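Side-chain contacts in uncharacterized protein DSY3957 (Desulfitobacterium hafniense, PDB 3HXL), which belongs to the myovirus tail sheath family and probably serves as a building block of the contractile sheath around a phage tail tube: residues Q186-Y191 with D210-T215; P206-A211 with V234-P239; A194-D199 with K221-D226; G45-M50 with L90-K95; T215-A220 with E244-V249. One frame throughout, in Å; residues are numbered along the deposited sequence.

Interaction 1: Q186-Y191 with D210-T215; sequences QAYIDY and DALKAT
Y188 and L212 meet where helix 185-195 packs beside helix 210-227, two neighbouring helices on one side of the mixed sheet in the subtilisin-like region of the sheath protein. The pair buries most of the surface in this contact and gives a clear example of an aliphatic branch seated on an aromatic face. The two side chains cross at about a right angle, and L212 meets the phenol ring over one face. L212 CD1 stands 3.6 Å from the centroid of the Y188 ring, only 12° off the ring normal, which makes a well-centred CH-pi contact. The other branch is placed nearer the root of the aromatic side chain: L212 CD2 lies 3.6 Å from Y188 CG and 3.7 Å from Y188 CB. Together the two methyls span the residue from its CB to the ring centre. An extended chi2 of 178° carries L212 CD1 outward from its helix to reach that position. P39 of strand 35-40 and F216, one helical turn on from L212, also touch Y188, so the tyrosine reaches from its own helix to helix 210-227 and to strand 35-40 of the sheet. One residue on from Y188, the contact is wider and nearer solvent. There I189 and T215 approach only through methyl groups, I189 CD1 standing 4.3 Å from T215 CG2.

Interaction 2: P206-A211 with V234-P239; sequences PSTDDA and VLENYP
The beta-alpha-beta unit formed by strand 202-204, helix 210-227 and strand 232-236 brings T208, at the entrance to the helix, beside E236, at the end of the second strand. Their side chains run next to each other and point the same way. E236 CG is anti to the backbone N, and a bend at chi2 (-101°) turns the carboxylate along the threonine, leaving E236 OE2 3.6 Å from T208 CA and 3.7 Å from T208 CG2. Water does the polar bridging. One molecule donates to S207 O and accepts from E236 N, 2.8 Å from each; a second donates to D210 O and is 2.7 Å from Y238 OH. Each partner segment is also braced internally. S207 OG accepts from D209 N in an ST turn, and D209 occupies the N-cap of the helix. On the strand side, N237 ND2 donates to E236 OE1 over 2.8 Å, arriving from above the carboxylate plane. K213 of helix 210-227 forms a salt bridge with E236 OE2; its positive charge, also in a long, weak ion pair with D210, probably offsets the two carboxylates, whose oxygens D210 OD1 and E236 OE2 are 6.1 Å apart. Y238 leans on K213, A214 and T217 of the same helix, while E236 and N237 touch A263 of helix 263-276.

Interaction 3: A194-D199 with K221-D226; sequences AVEIFD and KRLRDD
A type I beta turn from V195 to F198, where the chain leaves helix 185-195 for the loop that follows, presents E196 to R222 and L223 on helix 210-227. The glutamate works in two ways at once, its aliphatic part against the leucine and its carboxylate against the guanidinium. Each carboxylate oxygen has its own nitrogen: R222 NH1 donates to E196 OE1 over 3.3 Å, with an N-H...O angle of 161°, and R222 NH2 donates to E196 OE2 over 3.4 Å. Both bonds are nearly straight yet weak, being long. The carboxylate sits at the edge of the guanidinium, but the two planes are turned 54° from each other, so the paired geometry of a flat, two-pronged salt bridge is only partly reached. R222 leaves its helix with CG anti to the backbone N and bends at chi3 (58°), which brings the guanidinium round to the glutamate. E196 itself is extended beyond CG. In the fold, this contact joins the turn that follows helix 185-195 to helix 210-227, which packs against the same mixed sheet. L223 packs alongside the glutamate stem: L223 CD1 is 3.9 Å from E196 CG and 4.0 Å from E196 CD, so the leucine covers one flank of the glutamate. F219, one turn earlier on helix 210-227, also touches E196. The arginine has a second, weak and long ion pair to E227, and K229 NZ donates to both E196 O and F198 O, tying the turn to the chain just beyond helix 210-227.

Interaction 4: G45-M50 with L90-K95; sequences GEPGKM and LNAGTK
N91 ND2 is held by two backbone carbonyls, L42 O and D180 O, and this fixes the residue whose own carbonyl meets P47. The N91 side chain starts away from the proline, and it is the main chain of N91 that faces across: P47 CB lies 3.5 Å from N91 O. The pyrrolidine ring then leans along the next residue. P47 CB is 3.7 Å from A92 CA, and P47 CG reaches both A92 CB and A92 CA at 3.9 Å, so one edge of the ring, the CB and CG carbons, does all the touching. The two backbones come close here, with P47 CA only 5.2 Å from A92 CA. Neither segment is a regular helix or strand. The loop 45-50 lies between strand 35-40 and strand 51-54, whereas 90-95 links strand 84-89 of the same mixed sheet to strand 97-100, and the proline therefore packs against that connection. R89 spans the same junction, its NH1 bonded to G45 O and its NE more weakly to N91 OD1. W109 rests against P47 and E46.

Interaction 5: T215-A220 with E244-V249; sequences TFTAFA and EGVISV
T217 and V246 cross at about a right angle, with one methyl of the valine against the forked end of the threonine. V246 CG2 lies 3.9 Å from T217 OG1 and also 3.9 Å from T217 CG2, straddled evenly by the two branches. The placing follows from V246 chi1 (178°), which sets CG1 anti to the backbone N and CG2 anti to the carbonyl carbon. T217 OG1 is not left polar and idle against this methyl: it is hydrogen-bonded to K213 O, one turn back in the same helix. This buried contact lies on the sheet-facing side of helix 210-227, where the helix of the beta-alpha-beta crossover covers strand 232-236 and the start of strand 246-255. V233 and L235 of the intervening strand both touch V246, and L235 also touches T217. One turn further on, A220 points its methyl toward G245, just before strand 246-255. A220 CB is 3.9 Å from G245 O and 4.4 Å from V246 CG2, and the small residues let the backbones draw near, with A220 CA 5.8 Å from G245 CA. G245 is in turn paired through its backbone with V233.

Overall arrangement
From the N terminus, interaction 4 closes first, tying the loop after strand 35-40 to the exit from strand 84-89, and is complete before the others begin. L90 and M50 nevertheless reach helix 185-195, so it adjoins interactions 1 and 3. The remaining four interlock around helix 210-227. Interaction 1 closes the loop from helix 185-195 onto the start of helix 210-227, and interaction 3, opening before that loop closes, crosses it to reach the far end of the same helix. Interaction 2 shares D210 and A211 with interaction 1, crosses interaction 3 and joins the helix entrance to strand 232-236. Interaction 5 follows interaction 1 in series, sharing T215, crosses interactions 2 and 3, and brings in strand 246-255.

Interaction 1: Q186-Y191 with D210-T215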
# COMPACT_ATOMS: atom_id res chain seq x y z
N GLN A 186 12.28 6.45 14.15
CA GLN A 186 11.17 7.30 14.56
C GLN A 186 10.37 7.74 13.33
O GLN A 186 9.18 8.05 13.42
CB GLN A 186 11.71 8.53 15.31
CG GLN A 186 10.67 9.55 15.76
CD GLN A 186 9.60 8.97 16.68
OE1 GLN A 186 9.81 7.95 17.34
NE2 GLN A 186 8.46 9.63 16.73
N ALA A 187 11.04 7.76 12.18
CA ALA A 187 10.38 8.15 10.94
C ALA A 187 9.26 7.15 10.63
O ALA A 187 8.25 7.50 10.03
CB ALA A 187 11.39 8.17 9.79
N TYR A 188 9.46 5.90 11.05
CA TYR A 188 8.45 4.86 10.83
C TYR A 188 7.26 5.06 11.75
O TYR A 188 6.16 4.59 11.47
CB TYR A 188 9.05 3.48 11.04
CG TYR A 188 9.93 3.03 9.90
CD1 TYR A 188 11.28 3.37 9.86
CD2 TYR A 188 9.41 2.27 8.85
CE1 TYR A 188 12.10 2.96 8.80
CE2 TYR A 188 10.22 1.86 7.79
CZ TYR A 188 11.55 2.21 7.77
OH TYR A 188 12.35 1.80 6.73
N ILE A 189 7.48 5.75 12.86
CA ILE A 189 6.41 6.02 13.79
C ILE A 189 5.53 7.10 13.18
O ILE A 189 4.31 7.04 13.28
CB ILE A 189 6.95 6.50 15.16
CG1 ILE A 189 7.75 5.38 15.83
CG2 ILE A 189 5.80 6.95 16.05
CD1 ILE A 189 6.95 4.10 16.06
N ASP A 190 6.16 8.07 12.53
CA ASP A 190 5.42 9.14 11.89
C ASP A 190 4.57 8.53 10.77
O ASP A 190 3.41 8.89 10.58
CB ASP A 190 6.38 10.19 11.30
CG ASP A 190 7.39 10.70 12.33
OD1 ASP A 190 7.04 10.77 13.52
OD2 ASP A 190 8.52 11.06 11.93
N TYR A 191 5.16 7.59 10.03
CA TYR A 191 4.46 6.91 8.94
C TYR A 191 3.18 6.25 9.46
O TYR A 191 2.09 6.54 8.98
CB TYR A 191 5.34 5.83 8.31
CG TYR A 191 4.58 4.85 7.42
CD1 TYR A 191 3.95 5.28 6.25
CD2 TYR A 191 4.48 3.50 7.76
CE1 TYR A 191 3.23 4.39 5.44
CE2 TYR A 191 3.77 2.61 6.96
CZ TYR A 191 3.15 3.06 5.80
OH TYR A 191 2.47 2.17 5.01
N ASP A 210 14.52 -6.09 12.54
CA ASP A 210 13.69 -6.87 13.46
C ASP A 210 12.84 -6.02 14.41
O ASP A 210 11.71 -6.39 14.74
CB ASP A 210 14.55 -7.83 14.28
CG ASP A 210 15.23 -8.88 13.42
OD1 ASP A 210 14.54 -9.52 12.60
OD2 ASP A 210 16.45 -9.08 13.58
N ALA A 211 13.39 -4.89 14.86
CA ALA A 211 12.67 -4.00 15.76
C ALA A 211 11.44 -3.41 15.06
O ALA A 211 10.37 -3.30 15.66
CB ALA A 211 13.58 -2.88 16.23
N LEU A 212 11.60 -3.03 13.80
CA LEU A 212 10.50 -2.47 13.04
C LEU A 212 9.41 -3.50 12.81
O LEU A 212 8.22 -3.19 12.86
CB LEU A 212 10.99 -1.94 11.68
CG LEU A 212 11.75 -0.62 11.72
CD1 LEU A 212 12.22 -0.25 10.32
CD2 LEU A 212 10.84 0.47 12.28
N LYS A 213 9.83 -4.74 12.55
CA LYS A 213 8.88 -5.82 12.31
C LYS A 213 7.99 -6.02 13.54
O LYS A 213 6.78 -6.23 13.40
CB LYS A 213 9.61 -7.12 11.99
CG LYS A 213 10.44 -7.08 10.72
CD LYS A 213 11.17 -8.40 10.53
CE LYS A 213 12.30 -8.30 9.51
NZ LYS A 213 13.01 -9.60 9.37
N ALA A 214 8.58 -5.93 14.73
CA ALA A 214 7.82 -6.11 15.95
C ALA A 214 6.81 -4.99 16.10
O ALA A 214 5.65 -5.22 16.47
CB ALA A 214 8.76 -6.15 17.16
N THR A 215 7.25 -3.77 15.82
CA THR A 215 6.37 -2.61 15.91
C THR A 215 5.22 -2.72 14.92
O THR A 215 4.07 -2.45 15.28
CB THR A 215 7.16 -1.31 15.66
OG1 THR A 215 8.07 -1.09 16.75
CG2 THR A 215 6.22 -0.12 15.55

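Interaction 2: P206-A211 with V234-P239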
# COMPACT_ATOMS: atom_id res chain seq x y z
N PRO A 206 9.41 -3.29 3.50
CA PRO A 206 10.57 -3.84 2.79
C PRO A 206 11.85 -3.54 3.56
O PRO A 206 12.76 -2.88 3.05
CB PRO A 206 10.50 -3.11 1.45
CG PRO A 206 10.04 -1.75 1.86
CD PRO A 206 8.91 -2.07 2.84
N SER A 207 11.91 -4.05 4.78
CA SER A 207 13.04 -3.83 5.68
C SER A 207 13.37 -5.10 6.46
O SER A 207 12.49 -5.88 6.79
CB SER A 207 12.67 -2.71 6.65
OG SER A 207 13.64 -2.56 7.68
N THR A 208 14.65 -5.31 6.75
CA THR A 208 15.06 -6.49 7.51
C THR A 208 15.17 -6.17 9.00
O THR A 208 15.54 -7.03 9.79
CB THR A 208 16.43 -7.02 7.03
OG1 THR A 208 17.42 -6.00 7.21
CG2 THR A 208 16.36 -7.42 5.56
N ASP A 209 14.87 -4.93 9.36
CA ASP A 209 14.95 -4.48 10.76
C ASP A 209 13.98 -5.21 11.69
O ASP A 209 12.77 -4.97 11.65
CB ASP A 209 14.69 -2.97 10.82
CG ASP A 209 15.09 -2.37 12.16
OD1 ASP A 209 14.69 -2.92 13.20
OD2 ASP A 209 15.80 -1.34 12.16
N ASP A 210 14.52 -6.09 12.54
CA ASP A 210 13.69 -6.87 13.46
C ASP A 210 12.84 -6.02 14.41
O ASP A 210 11.71 -6.39 14.74
CB ASP A 210 14.55 -7.83 14.28
CG ASP A 210 15.23 -8.88 13.42
OD1 ASP A 210 14.54 -9.52 12.60
OD2 ASP A 210 16.45 -9.08 13.58
N ALA A 211 13.39 -4.89 14.86
CA ALA A 211 12.67 -4.00 15.76
C ALA A 211 11.44 -3.41 15.06
O ALA A 211 10.37 -3.30 15.66
CB ALA A 211 13.58 -2.88 16.23
N VAL A 234 2.71 -6.88 5.73
CA VAL A 234 3.53 -7.90 5.09
C VAL A 234 5.00 -7.62 5.40
O VAL A 234 5.56 -6.60 4.99
CB VAL A 234 3.34 -7.88 3.56
CG1 VAL A 234 4.21 -8.96 2.92
CG2 VAL A 234 1.87 -8.11 3.22
N LEU A 235 5.60 -8.54 6.15
CA LEU A 235 6.98 -8.42 6.57
C LEU A 235 7.85 -9.49 5.95
O LEU A 235 7.36 -10.42 5.30
CB LEU A 235 7.08 -8.54 8.09
CG LEU A 235 6.07 -7.74 8.91
CD1 LEU A 235 6.27 -8.05 10.39
CD2 LEU A 235 6.25 -6.26 8.64
N GLU A 236 9.16 -9.34 6.16
CA GLU A 236 10.18 -10.25 5.66
C GLU A 236 10.71 -11.12 6.79
O GLU A 236 11.16 -10.60 7.80
CB GLU A 236 11.36 -9.45 5.09
CG GLU A 236 12.50 -10.30 4.58
CD GLU A 236 13.69 -10.40 5.54
OE1 GLU A 236 14.61 -11.16 5.20
OE2 GLU A 236 13.73 -9.73 6.60
N ASN A 237 10.67 -12.43 6.60
CA ASN A 237 11.19 -13.37 7.59
C ASN A 237 10.89 -13.01 9.06
O ASN A 237 11.80 -12.71 9.84
CB ASN A 237 12.70 -13.54 7.39
CG ASN A 237 13.03 -14.38 6.17
OD1 ASN A 237 12.93 -15.60 6.21
ND2 ASN A 237 13.39 -13.72 5.08
N TYR A 238 9.62 -13.06 9.42
CA TYR A 238 9.23 -12.77 10.79
C TYR A 238 8.03 -13.61 11.20
O TYR A 238 6.99 -13.09 11.62
CB TYR A 238 8.89 -11.29 10.96
CG TYR A 238 8.96 -10.81 12.39
CD1 TYR A 238 7.80 -10.46 13.09
CD2 TYR A 238 10.18 -10.72 13.05
CE1 TYR A 238 7.87 -10.01 14.41
CE2 TYR A 238 10.26 -10.27 14.37
CZ TYR A 238 9.10 -9.92 15.04
OH TYR A 238 9.19 -9.46 16.34
N PRO A 239 8.16 -14.94 11.08
CA PRO A 239 7.06 -15.83 11.45
C PRO A 239 6.75 -15.74 12.95
O PRO A 239 5.69 -16.17 13.40
CB PRO A 239 7.57 -17.20 11.03
CG PRO A 239 9.05 -17.07 11.20
CD PRO A 239 9.32 -15.71 10.61
O HOH W 1 9.78 -6.74 6.97
O HOH W 2 11.75 -8.70 16.45

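Interaction 3: A194-D199 with K221-D226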
# COMPACT_ATOMS: atom_id res chain seq x y z
N ALA A 194 0.42 8.54 10.26
CA ALA A 194 -0.19 9.12 9.07
C ALA A 194 -1.06 8.14 8.30
O ALA A 194 -2.14 8.49 7.83
CB ALA A 194 0.89 9.68 8.15
N VAL A 195 -0.59 6.91 8.16
CA VAL A 195 -1.36 5.91 7.42
C VAL A 195 -2.62 5.49 8.15
O VAL A 195 -3.64 5.17 7.53
CB VAL A 195 -0.51 4.65 7.12
CG1 VAL A 195 -0.25 3.86 8.40
CG2 VAL A 195 -1.22 3.79 6.08
N GLU A 196 -2.57 5.50 9.48
CA GLU A 196 -3.71 5.11 10.30
C GLU A 196 -4.96 5.92 9.99
O GLU A 196 -6.08 5.46 10.22
CB GLU A 196 -3.37 5.26 11.78
CG GLU A 196 -4.18 4.34 12.66
CD GLU A 196 -3.98 4.60 14.13
OE1 GLU A 196 -2.82 4.80 14.55
OE2 GLU A 196 -4.99 4.60 14.87
N ILE A 197 -4.77 7.12 9.46
CA ILE A 197 -5.89 7.99 9.13
C ILE A 197 -6.45 7.70 7.74
O ILE A 197 -7.55 8.15 7.41
CB ILE A 197 -5.46 9.46 9.23
CG1 ILE A 197 -4.88 9.73 10.63
CG2 ILE A 197 -6.65 10.38 9.00
CD1 ILE A 197 -4.20 11.07 10.77
N PHE A 198 -5.71 6.95 6.93
CA PHE A 198 -6.17 6.62 5.58
C PHE A 198 -6.91 5.29 5.57
O PHE A 198 -6.82 4.50 6.51
CB PHE A 198 -4.99 6.50 4.60
CG PHE A 198 -4.46 7.81 4.11
CD1 PHE A 198 -3.63 8.60 4.90
CD2 PHE A 198 -4.78 8.26 2.83
CE1 PHE A 198 -3.12 9.81 4.43
CE2 PHE A 198 -4.28 9.47 2.34
CZ PHE A 198 -3.45 10.25 3.15
N ASP A 199 -7.67 5.05 4.51
CA ASP A 199 -8.33 3.77 4.38
C ASP A 199 -7.39 2.98 3.48
O ASP A 199 -6.97 3.47 2.43
CB ASP A 199 -9.72 3.91 3.76
CG ASP A 199 -10.75 4.40 4.78
OD1 ASP A 199 -10.78 3.85 5.90
OD2 ASP A 199 -11.53 5.32 4.45
N LYS A 221 -2.07 -5.61 15.21
CA LYS A 221 -2.95 -6.13 16.25
C LYS A 221 -3.86 -5.06 16.83
O LYS A 221 -5.04 -5.30 17.09
CB LYS A 221 -2.13 -6.76 17.38
CG LYS A 221 -1.35 -8.01 17.01
CD LYS A 221 -0.52 -8.51 18.19
CE LYS A 221 0.27 -9.77 17.85
NZ LYS A 221 1.22 -10.15 18.94
N ARG A 222 -3.31 -3.86 17.02
CA ARG A 222 -4.08 -2.76 17.58
C ARG A 222 -5.19 -2.32 16.64
O ARG A 222 -6.36 -2.21 17.05
CB ARG A 222 -3.17 -1.57 17.91
CG ARG A 222 -3.91 -0.41 18.56
CD ARG A 222 -2.95 0.59 19.19
NE ARG A 222 -2.01 1.15 18.21
CZ ARG A 222 -2.32 2.05 17.29
NH1 ARG A 222 -1.39 2.49 16.46
NH2 ARG A 222 -3.56 2.52 17.21
N LEU A 223 -4.86 -2.06 15.39
CA LEU A 223 -5.90 -1.65 14.46
C LEU A 223 -6.96 -2.74 14.30
O LEU A 223 -8.15 -2.48 14.45
CB LEU A 223 -5.31 -1.28 13.09
CG LEU A 223 -4.97 0.20 12.86
CD1 LEU A 223 -3.84 0.64 13.79
CD2 LEU A 223 -4.56 0.40 11.41
N ARG A 224 -6.52 -3.96 14.02
CA ARG A 224 -7.45 -5.07 13.80
C ARG A 224 -8.35 -5.45 14.97
O ARG A 224 -9.57 -5.56 14.83
CB ARG A 224 -6.70 -6.34 13.37
CG ARG A 224 -6.02 -6.26 12.03
CD ARG A 224 -5.34 -7.58 11.71
NE ARG A 224 -6.30 -8.68 11.65
CZ ARG A 224 -7.02 -8.98 10.58
NH1 ARG A 224 -6.88 -8.27 9.46
NH2 ARG A 224 -7.91 -9.97 10.63
N ASP A 225 -7.75 -5.64 16.14
CA ASP A 225 -8.55 -6.09 17.27
C ASP A 225 -8.93 -5.08 18.33
O ASP A 225 -9.76 -5.38 19.19
CB ASP A 225 -7.86 -7.31 17.87
CG ASP A 225 -7.64 -8.40 16.82
OD1 ASP A 225 -8.52 -8.57 15.95
OD2 ASP A 225 -6.60 -9.09 16.87
N ASP A 226 -8.37 -3.88 18.27
CA ASP A 226 -8.73 -2.87 19.26
C ASP A 226 -9.48 -1.71 18.61
O ASP A 226 -10.27 -1.03 19.27
CB ASP A 226 -7.48 -2.34 19.97
CG ASP A 226 -6.75 -3.42 20.75
OD1 ASP A 226 -7.43 -4.22 21.43
OD2 ASP A 226 -5.51 -3.46 20.70

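Interaction 4: G45-M50 with L90-K95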
# COMPACT_ATOMS: atom_id res chain seq x y z
N GLY A 45 11.45 13.48 -3.94
CA GLY A 45 10.04 13.48 -3.60
C GLY A 45 9.71 14.14 -2.28
O GLY A 45 10.56 14.24 -1.40
N GLU A 46 8.46 14.58 -2.14
CA GLU A 46 8.00 15.22 -0.92
C GLU A 46 8.08 14.25 0.25
O GLU A 46 7.49 13.16 0.21
CB GLU A 46 6.57 15.72 -1.10
CG GLU A 46 5.96 16.33 0.16
CD GLU A 46 4.66 17.06 -0.13
OE1 GLU A 46 3.85 16.54 -0.93
OE2 GLU A 46 4.45 18.14 0.45
N PRO A 47 8.81 14.62 1.32
CA PRO A 47 8.96 13.77 2.50
C PRO A 47 7.87 13.93 3.56
O PRO A 47 7.23 14.98 3.65
CB PRO A 47 10.33 14.18 3.03
CG PRO A 47 10.30 15.67 2.80
CD PRO A 47 9.72 15.78 1.39
N GLY A 48 7.65 12.87 4.34
CA GLY A 48 6.67 12.89 5.42
C GLY A 48 5.27 13.32 5.08
O GLY A 48 4.57 13.92 5.91
N LYS A 49 4.83 13.01 3.87
CA LYS A 49 3.51 13.37 3.41
C LYS A 49 3.03 12.25 2.51
O LYS A 49 3.70 11.92 1.53
CB LYS A 49 3.57 14.67 2.62
CG LYS A 49 2.23 15.33 2.43
CD LYS A 49 1.77 15.95 3.74
CE LYS A 49 2.69 17.11 4.12
NZ LYS A 49 2.30 17.74 5.41
N MSE A 50 1.89 11.66 2.83
CA MSE A 50 1.36 10.56 2.04
C MSE A 50 1.13 10.94 0.58
O MSE A 50 0.45 11.92 0.27
CB MSE A 50 0.06 10.04 2.65
CG MSE A 50 -0.24 8.59 2.29
SE MSE A 50 1.02 7.30 3.03
CE MSE A 50 0.41 7.27 4.84
N LEU A 90 10.20 8.37 3.91
CA LEU A 90 10.72 8.47 5.27
C LEU A 90 11.85 9.46 5.53
O LEU A 90 12.08 9.85 6.67
CB LEU A 90 11.18 7.09 5.73
CG LEU A 90 10.16 5.95 5.77
CD1 LEU A 90 10.90 4.63 5.64
CD2 LEU A 90 9.35 6.01 7.06
N ASN A 91 12.56 9.84 4.47
CA ASN A 91 13.70 10.75 4.60
C ASN A 91 13.56 12.03 3.79
O ASN A 91 13.08 12.01 2.65
CB ASN A 91 14.96 10.01 4.16
CG ASN A 91 14.89 9.57 2.71
OD1 ASN A 91 13.87 9.06 2.24
ND2 ASN A 91 15.99 9.76 1.98
N ALA A 92 13.97 13.14 4.40
CA ALA A 92 13.92 14.44 3.75
C ALA A 92 15.23 14.68 3.00
O ALA A 92 15.28 15.45 2.04
CB ALA A 92 13.70 15.54 4.78
N GLY A 93 16.29 14.02 3.45
CA GLY A 93 17.59 14.16 2.82
C GLY A 93 18.12 15.58 2.76
O GLY A 93 17.56 16.49 3.38
N THR A 94 19.20 15.77 2.01
CA THR A 94 19.80 17.10 1.85
C THR A 94 19.68 17.55 0.40
O THR A 94 19.98 16.80 -0.53
CB THR A 94 21.29 17.09 2.25
OG1 THR A 94 21.42 16.75 3.63
CG2 THR A 94 21.92 18.46 2.00
N LYS A 95 19.24 18.80 0.21
CA LYS A 95 19.06 19.37 -1.12
C LYS A 95 20.37 19.72 -1.80
O LYS A 95 21.24 20.37 -1.22
CB LYS A 95 18.19 20.63 -1.02
CG LYS A 95 16.78 20.36 -0.50
CD LYS A 95 15.96 21.63 -0.38
CE LYS A 95 14.55 21.33 0.07
NZ LYS A 95 13.72 22.55 0.15

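Interaction 5: T215-A220 with E244-V249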
# COMPACT_ATOMS: atom_id res chain seq x y z
N THR A 215 7.25 -3.77 15.82
CA THR A 215 6.37 -2.61 15.91
C THR A 215 5.22 -2.72 14.92
O THR A 215 4.07 -2.45 15.28
CB THR A 215 7.16 -1.31 15.66
OG1 THR A 215 8.07 -1.09 16.75
CG2 THR A 215 6.22 -0.12 15.55
N PHE A 216 5.51 -3.11 13.68
CA PHE A 216 4.45 -3.24 12.70
C PHE A 216 3.48 -4.34 13.10
O PHE A 216 2.27 -4.23 12.86
CB PHE A 216 5.03 -3.51 11.30
CG PHE A 216 5.45 -2.26 10.57
CD1 PHE A 216 5.02 -2.03 9.26
CD2 PHE A 216 6.24 -1.30 11.19
CE1 PHE A 216 5.38 -0.86 8.58
CE2 PHE A 216 6.61 -0.13 10.52
CZ PHE A 216 6.17 0.10 9.21
N THR A 217 3.99 -5.40 13.73
CA THR A 217 3.15 -6.51 14.18
C THR A 217 2.19 -6.00 15.26
O THR A 217 1.01 -6.32 15.23
CB THR A 217 4.01 -7.67 14.74
OG1 THR A 217 4.83 -8.20 13.69
CG2 THR A 217 3.12 -8.79 15.28
N ALA A 218 2.70 -5.20 16.19
CA ALA A 218 1.87 -4.65 17.25
C ALA A 218 0.84 -3.70 16.64
O ALA A 218 -0.33 -3.68 17.04
CB ALA A 218 2.73 -3.91 18.28
N PHE A 219 1.29 -2.91 15.67
CA PHE A 219 0.43 -1.96 14.98
C PHE A 219 -0.77 -2.69 14.38
O PHE A 219 -1.91 -2.27 14.54
CB PHE A 219 1.23 -1.26 13.87
CG PHE A 219 0.43 -0.27 13.06
CD1 PHE A 219 0.10 0.98 13.58
CD2 PHE A 219 0.00 -0.60 11.77
CE1 PHE A 219 -0.63 1.89 12.83
CE2 PHE A 219 -0.73 0.31 11.01
CZ PHE A 219 -1.05 1.56 11.54
N ALA A 220 -0.50 -3.79 13.69
CA ALA A 220 -1.55 -4.58 13.06
C ALA A 220 -2.56 -5.09 14.09
O ALA A 220 -3.78 -5.01 13.88
CB ALA A 220 -0.94 -5.75 12.30
N GLU A 244 -2.63 -13.52 12.60
CA GLU A 244 -3.31 -13.50 11.29
C GLU A 244 -3.22 -12.15 10.58
O GLU A 244 -3.50 -12.04 9.38
CB GLU A 244 -4.79 -13.89 11.43
CG GLU A 244 -5.64 -12.92 12.24
CD GLU A 244 -5.70 -13.29 13.72
OE1 GLU A 244 -4.82 -14.06 14.18
OE2 GLU A 244 -6.62 -12.82 14.42
N GLY A 245 -2.84 -11.11 11.32
CA GLY A 245 -2.73 -9.80 10.72
C GLY A 245 -1.37 -9.58 10.09
O GLY A 245 -1.12 -8.53 9.50
N VAL A 246 -0.49 -10.56 10.19
CA VAL A 246 0.86 -10.43 9.63
C VAL A 246 1.25 -11.55 8.67
O VAL A 246 1.14 -12.73 9.00
CB VAL A 246 1.93 -10.39 10.75
CG1 VAL A 246 3.32 -10.31 10.14
CG2 VAL A 246 1.67 -9.20 11.66
N ILE A 247 1.71 -11.17 7.48
CA ILE A 247 2.17 -12.15 6.50
C ILE A 247 3.69 -12.04 6.48
O ILE A 247 4.24 -10.94 6.44
CB ILE A 247 1.61 -11.85 5.08
CG1 ILE A 247 0.09 -12.03 5.08
CG2 ILE A 247 2.27 -12.77 4.06
CD1 ILE A 247 -0.61 -11.43 3.85
N SER A 248 4.37 -13.18 6.53
CA SER A 248 5.83 -13.21 6.52
C SER A 248 6.42 -13.88 5.28
O SER A 248 6.35 -15.10 5.13
CB SER A 248 6.35 -13.93 7.77
OG SER A 248 7.77 -13.94 7.82
N VAL A 249 7.02 -13.07 4.41
CA VAL A 249 7.64 -13.57 3.18
C VAL A 249 9.03 -14.11 3.51
O VAL A 249 9.87 -13.39 4.05
CB VAL A 249 7.78 -12.43 2.14
CG1 VAL A 249 8.33 -12.99 0.83
CG2 VAL A 249 6.43 -11.76 1.92